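Local structure of methylenetetrahydrofolate--tRNA-(uracil-5-)-methyltransferase TrmFO (Thermus thermophilus, 3G5R) at residues 309-314 with 335-340. The protein probably catalyses, with FAD as cofactor, the folate-dependent methylation of uridine 54 of tRNA to 5-methyluridine, using methylenetetrahydrofolate and NADH or NADPH. Numbering follows the deposited sequence.
Sequences RNTYLN and GVLAGV. With THG ((6S)-5,6,7,8-tetrahydrofolate), chain C; FAD (flavin-adenine dinucleotide), chain B; EDO (1,2-ethanediol), chain E.
Leu313 and Leu337 join the end of strand 301-313 to the 3-10 turn 336-338, which follows an edge strand, 331-333, of the parallel Rossmann-type sheet that binds FAD. Leu313 N donates to Leu337 O over 2.9 Å, and next to this bond the branched ends of the two leucines cross, Leu313 CD1 lying 3.9 Å from Leu337 CG. Valine suits position 336 because its two methyls serve different partners. Val336 CG1, anti to its own backbone N (chi1 162°), reaches Asn310 OD1 at 3.3 Å and also packs on the buried Thr311 O, which has no hydrogen-bond partner, while CG2 lies against the ribityl chain of FAD. The backbone N of Val336 donates to FAD O1P, 2.9 Å away; a CB at Gly335 would collide with this same oxygen, and the positive phi there also favours glycine.

Asn310 links this turn to the folate: OD1 accepts from N2 of tetrahydrofolate at 2.7 Å, and ND2 donates to a water that in turn donates to Val336 O and Val340 O. With an alanine here, N2 would probably keep Arg309 O as its acceptor in the strand but lose OD1, and the water would lose its side-chain donor. Farther out, the ring of Tyr312 leads away from the turn to Phe390 O, which its OH meets in a hydrogen bond. Arg309 NH1 donates to Tyr156 O and also, in a straight bond, to Thr311 OG1, 2.8 Å away and exactly in the guanidinium plane.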
loop_
_atom_site.group_PDB
_atom_site.type_symbol
_atom_site.label_atom_id
_atom_site.label_comp_id
_atom_site.label_asym_id
_atom_site.label_seq_id
_atom_site.Cartn_x
_atom_site.Cartn_y
_atom_site.Cartn_z
ATOM N N ARG A 309 -8.841 9.628 -6.116
ATOM C CA ARG A 309 -8.557 9.257 -7.490
ATOM C C ARG A 309 -7.202 8.538 -7.472
ATOM O O ARG A 309 -6.192 9.112 -7.065
ATOM C CB ARG A 309 -8.501 10.513 -8.359
ATOM C CG ARG A 309 -7.888 10.315 -9.727
ATOM C CD ARG A 309 -8.860 9.696 -10.712
ATOM N NE ARG A 309 -8.225 9.606 -12.021
ATOM C CZ ARG A 309 -7.545 8.547 -12.445
ATOM N NH1 ARG A 309 -7.443 7.472 -11.671
ATOM N NH2 ARG A 309 -6.981 8.559 -13.645
ATOM N N ASN A 310 -7.194 7.277 -7.889
ATOM C CA ASN A 310 -6.037 6.411 -7.703
ATOM C C ASN A 310 -6.170 5.158 -8.564
ATOM O O ASN A 310 -6.902 4.241 -8.217
ATOM C CB ASN A 310 -5.959 6.012 -6.225
ATOM C CG ASN A 310 -4.662 5.305 -5.862
ATOM O OD1 ASN A 310 -3.643 5.947 -5.616
ATOM N ND2 ASN A 310 -4.708 3.976 -5.790
ATOM N N THR A 311 -5.479 5.130 -9.699
ATOM C CA THR A 311 -5.494 3.957 -10.563
ATOM C C THR A 311 -4.592 2.866 -9.989
ATOM O O THR A 311 -3.419 3.108 -9.720
ATOM C CB THR A 311 -5.035 4.321 -11.985
ATOM O OG1 THR A 311 -6.001 5.204 -12.578
ATOM C CG2 THR A 311 -4.898 3.079 -12.850
ATOM N N TYR A 312 -5.148 1.673 -9.783
ATOM C CA TYR A 312 -4.347 0.564 -9.266
ATOM C C TYR A 312 -4.913 -0.793 -9.659
ATOM O O TYR A 312 -6.089 -0.913 -9.997
ATOM C CB TYR A 312 -4.184 0.658 -7.741
ATOM C CG TYR A 312 -5.436 0.355 -6.943
ATOM C CD1 TYR A 312 -6.473 1.274 -6.861
ATOM C CD2 TYR A 312 -5.570 -0.841 -6.255
ATOM C CE1 TYR A 312 -7.615 1.005 -6.124
ATOM C CE2 TYR A 312 -6.707 -1.122 -5.518
ATOM C CZ TYR A 312 -7.728 -0.195 -5.457
ATOM O OH TYR A 312 -8.860 -0.473 -4.726
ATOM N N LEU A 313 -4.059 -1.808 -9.609
ATOM C CA LEU A 313 -4.431 -3.164 -9.983
ATOM C C LEU A 313 -4.858 -3.995 -8.784
ATOM O O LEU A 313 -4.472 -3.715 -7.647
ATOM C CB LEU A 313 -3.239 -3.856 -10.646
ATOM C CG LEU A 313 -2.750 -3.239 -11.951
ATOM C CD1 LEU A 313 -1.407 -3.848 -12.341
ATOM C CD2 LEU A 313 -3.785 -3.449 -13.048
ATOM N N ASN A 314 -5.658 -5.026 -9.045
ATOM C CA ASN A 314 -5.977 -6.000 -8.014
ATOM C C ASN A 314 -4.786 -6.928 -7.829
ATOM O O ASN A 314 -4.693 -7.975 -8.475
ATOM C CB ASN A 314 -7.225 -6.807 -8.377
ATOM C CG ASN A 314 -7.776 -7.584 -7.193
ATOM O OD1 ASN A 314 -7.057 -8.342 -6.542
ATOM N ND2 ASN A 314 -9.055 -7.392 -6.907
ATOM N N GLY A 335 4.900 0.452 -7.505
ATOM C CA GLY A 335 4.301 1.712 -7.104
ATOM C C GLY A 335 2.806 1.604 -6.905
ATOM O O GLY A 335 2.261 0.521 -6.672
ATOM N N VAL A 336 2.133 2.744 -6.994
ATOM C CA VAL A 336 0.685 2.796 -6.804
ATOM C C VAL A 336 -0.046 1.820 -7.733
ATOM O O VAL A 336 -1.025 1.192 -7.327
ATOM C CB VAL A 336 0.167 4.224 -6.998
ATOM C CG1 VAL A 336 -1.336 4.236 -7.230
ATOM C CG2 VAL A 336 0.543 5.085 -5.789
ATOM N N LEU A 337 0.429 1.672 -8.965
ATOM C CA LEU A 337 -0.217 0.735 -9.895
ATOM C C LEU A 337 -0.272 -0.688 -9.320
ATOM O O LEU A 337 -1.206 -1.442 -9.592
ATOM C CB LEU A 337 0.500 0.719 -11.250
ATOM C CG LEU A 337 -0.147 -0.127 -12.353
ATOM C CD1 LEU A 337 -1.498 0.462 -12.760
ATOM C CD2 LEU A 337 0.777 -0.232 -13.562
ATOM N N ALA A 338 0.737 -1.057 -8.534
ATOM C CA ALA A 338 0.804 -2.401 -7.964
ATOM C C ALA A 338 -0.019 -2.547 -6.693
ATOM O O ALA A 338 -0.123 -3.638 -6.142
ATOM C CB ALA A 338 2.255 -2.800 -7.698
ATOM N N GLY A 339 -0.594 -1.449 -6.217
ATOM C CA GLY A 339 -1.451 -1.524 -5.053
ATOM C C GLY A 339 -0.885 -1.000 -3.750
ATOM O O GLY A 339 -1.468 -1.244 -2.698
ATOM N N VAL A 340 0.237 -0.284 -3.795
ATOM C CA VAL A 340 0.728 0.380 -2.587
ATOM C C VAL A 340 0.373 1.864 -2.585
ATOM O O VAL A 340 -0.124 2.398 -3.578
ATOM C CB VAL A 340 2.261 0.218 -2.402
ATOM C CG1 VAL A 340 2.640 -1.257 -2.370
ATOM C CG2 VAL A 340 3.021 0.972 -3.492
HETATM N N3 THG C . -2.953 8.992 -3.117
HETATM C C2 THG C . -3.735 9.471 -4.121
HETATM N N1 THG C . -4.231 10.760 -4.061
HETATM C C8A THG C . -3.935 11.554 -2.995
HETATM C C4A THG C . -3.121 11.063 -1.945
HETATM C C4 THG C . -2.648 9.820 -2.007
HETATM N N8 THG C . -4.468 12.954 -2.918
HETATM C C7 THG C . -3.871 13.858 -1.922
HETATM C C6 THG C . -3.544 13.101 -0.631
HETATM N N5 THG C . -2.796 11.919 -0.847
HETATM O O4 THG C . -1.844 9.319 -0.978
HETATM N N2 THG C . -4.036 8.638 -5.264
HETATM P PA FAD B . 4.170 8.512 -9.898
HETATM O O1A FAD B . 2.951 9.351 -10.191
HETATM O O2A FAD B . 5.183 9.152 -8.991
HETATM O O5B FAD B . 4.913 8.134 -11.268
HETATM C C5B FAD B . 4.208 7.599 -12.360
HETATM C C4B FAD B . 4.837 8.208 -13.605
HETATM O O4B FAD B . 4.301 7.559 -14.740
HETATM C C3B FAD B . 4.515 9.693 -13.754
HETATM O O3B FAD B . 5.720 10.387 -14.009
HETATM C C2B FAD B . 3.593 9.759 -14.960
HETATM O O2B FAD B . 3.819 10.927 -15.718
HETATM C C1B FAD B . 4.030 8.529 -15.733
HETATM N N9A FAD B . 3.036 7.944 -16.647
HETATM C C8A FAD B . 1.713 7.695 -16.411
HETATM N N7A FAD B . 1.194 7.111 -17.516
HETATM C C5A FAD B . 2.178 6.968 -18.440
HETATM C C6A FAD B . 2.205 6.443 -19.730
HETATM N N6A FAD B . 1.163 5.759 -20.198
HETATM N N1A FAD B . 3.394 6.446 -20.430
HETATM C C2A FAD B . 4.540 6.973 -19.870
HETATM N N3A FAD B . 4.508 7.501 -18.593
HETATM C C4A FAD B . 3.343 7.488 -17.900
HETATM N N1 FAD B . 2.102 9.916 -1.323
HETATM C C2 FAD B . 2.726 10.232 -0.134
HETATM O O2 FAD B . 3.461 9.410 0.416
HETATM N N3 FAD B . 2.516 11.465 0.453
HETATM C C4 FAD B . 1.692 12.382 -0.166
HETATM O O4 FAD B . 1.507 13.481 0.355
HETATM C C4X FAD B . 1.069 12.066 -1.370
HETATM N N5 FAD B . 0.243 12.982 -1.988
HETATM C C5X FAD B . -0.357 12.651 -3.183
HETATM C C6 FAD B . -1.185 13.577 -3.807
HETATM C C7 FAD B . -1.794 13.263 -5.011
HETATM C C7M FAD B . -2.690 14.267 -5.673
HETATM C C8 FAD B . -1.581 12.016 -5.592
HETATM C C8M FAD B . -2.237 11.665 -6.894
HETATM C C9 FAD B . -0.748 11.092 -4.969
HETATM C C9A FAD B . -0.140 11.401 -3.763
HETATM N N10 FAD B . 0.681 10.469 -3.138
HETATM C C10 FAD B . 1.286 10.823 -1.956
HETATM C "C1'" FAD B . 0.497 8.990 -3.415
HETATM C "C2'" FAD B . 1.737 8.274 -3.986
HETATM O "O2'" FAD B . 2.653 7.883 -2.976
HETATM C "C3'" FAD B . 2.454 9.125 -5.028
HETATM O "O3'" FAD B . 1.561 9.320 -6.105
HETATM C "C4'" FAD B . 3.744 8.478 -5.538
HETATM O "O4'" FAD B . 4.423 9.410 -6.349
HETATM C "C5'" FAD B . 3.462 7.226 -6.362
HETATM O "O5'" FAD B . 4.648 6.773 -6.995
HETATM P P FAD B . 4.527 6.068 -8.427
HETATM O O1P FAD B . 3.684 4.831 -8.281
HETATM O O2P FAD B . 5.898 5.855 -9.018
HETATM O O3P FAD B . 3.643 7.115 -9.301
HETATM C C1 EDO E . -9.075 -3.530 -7.129
HETATM O O1 EDO E . -10.056 -3.764 -6.109
HETATM C C2 EDO E . -9.709 -3.769 -8.499
HETATM O O2 EDO E . -10.111 -5.138 -8.601
HETATM O O HOH W 1 -2.477 1.902 -5.056
#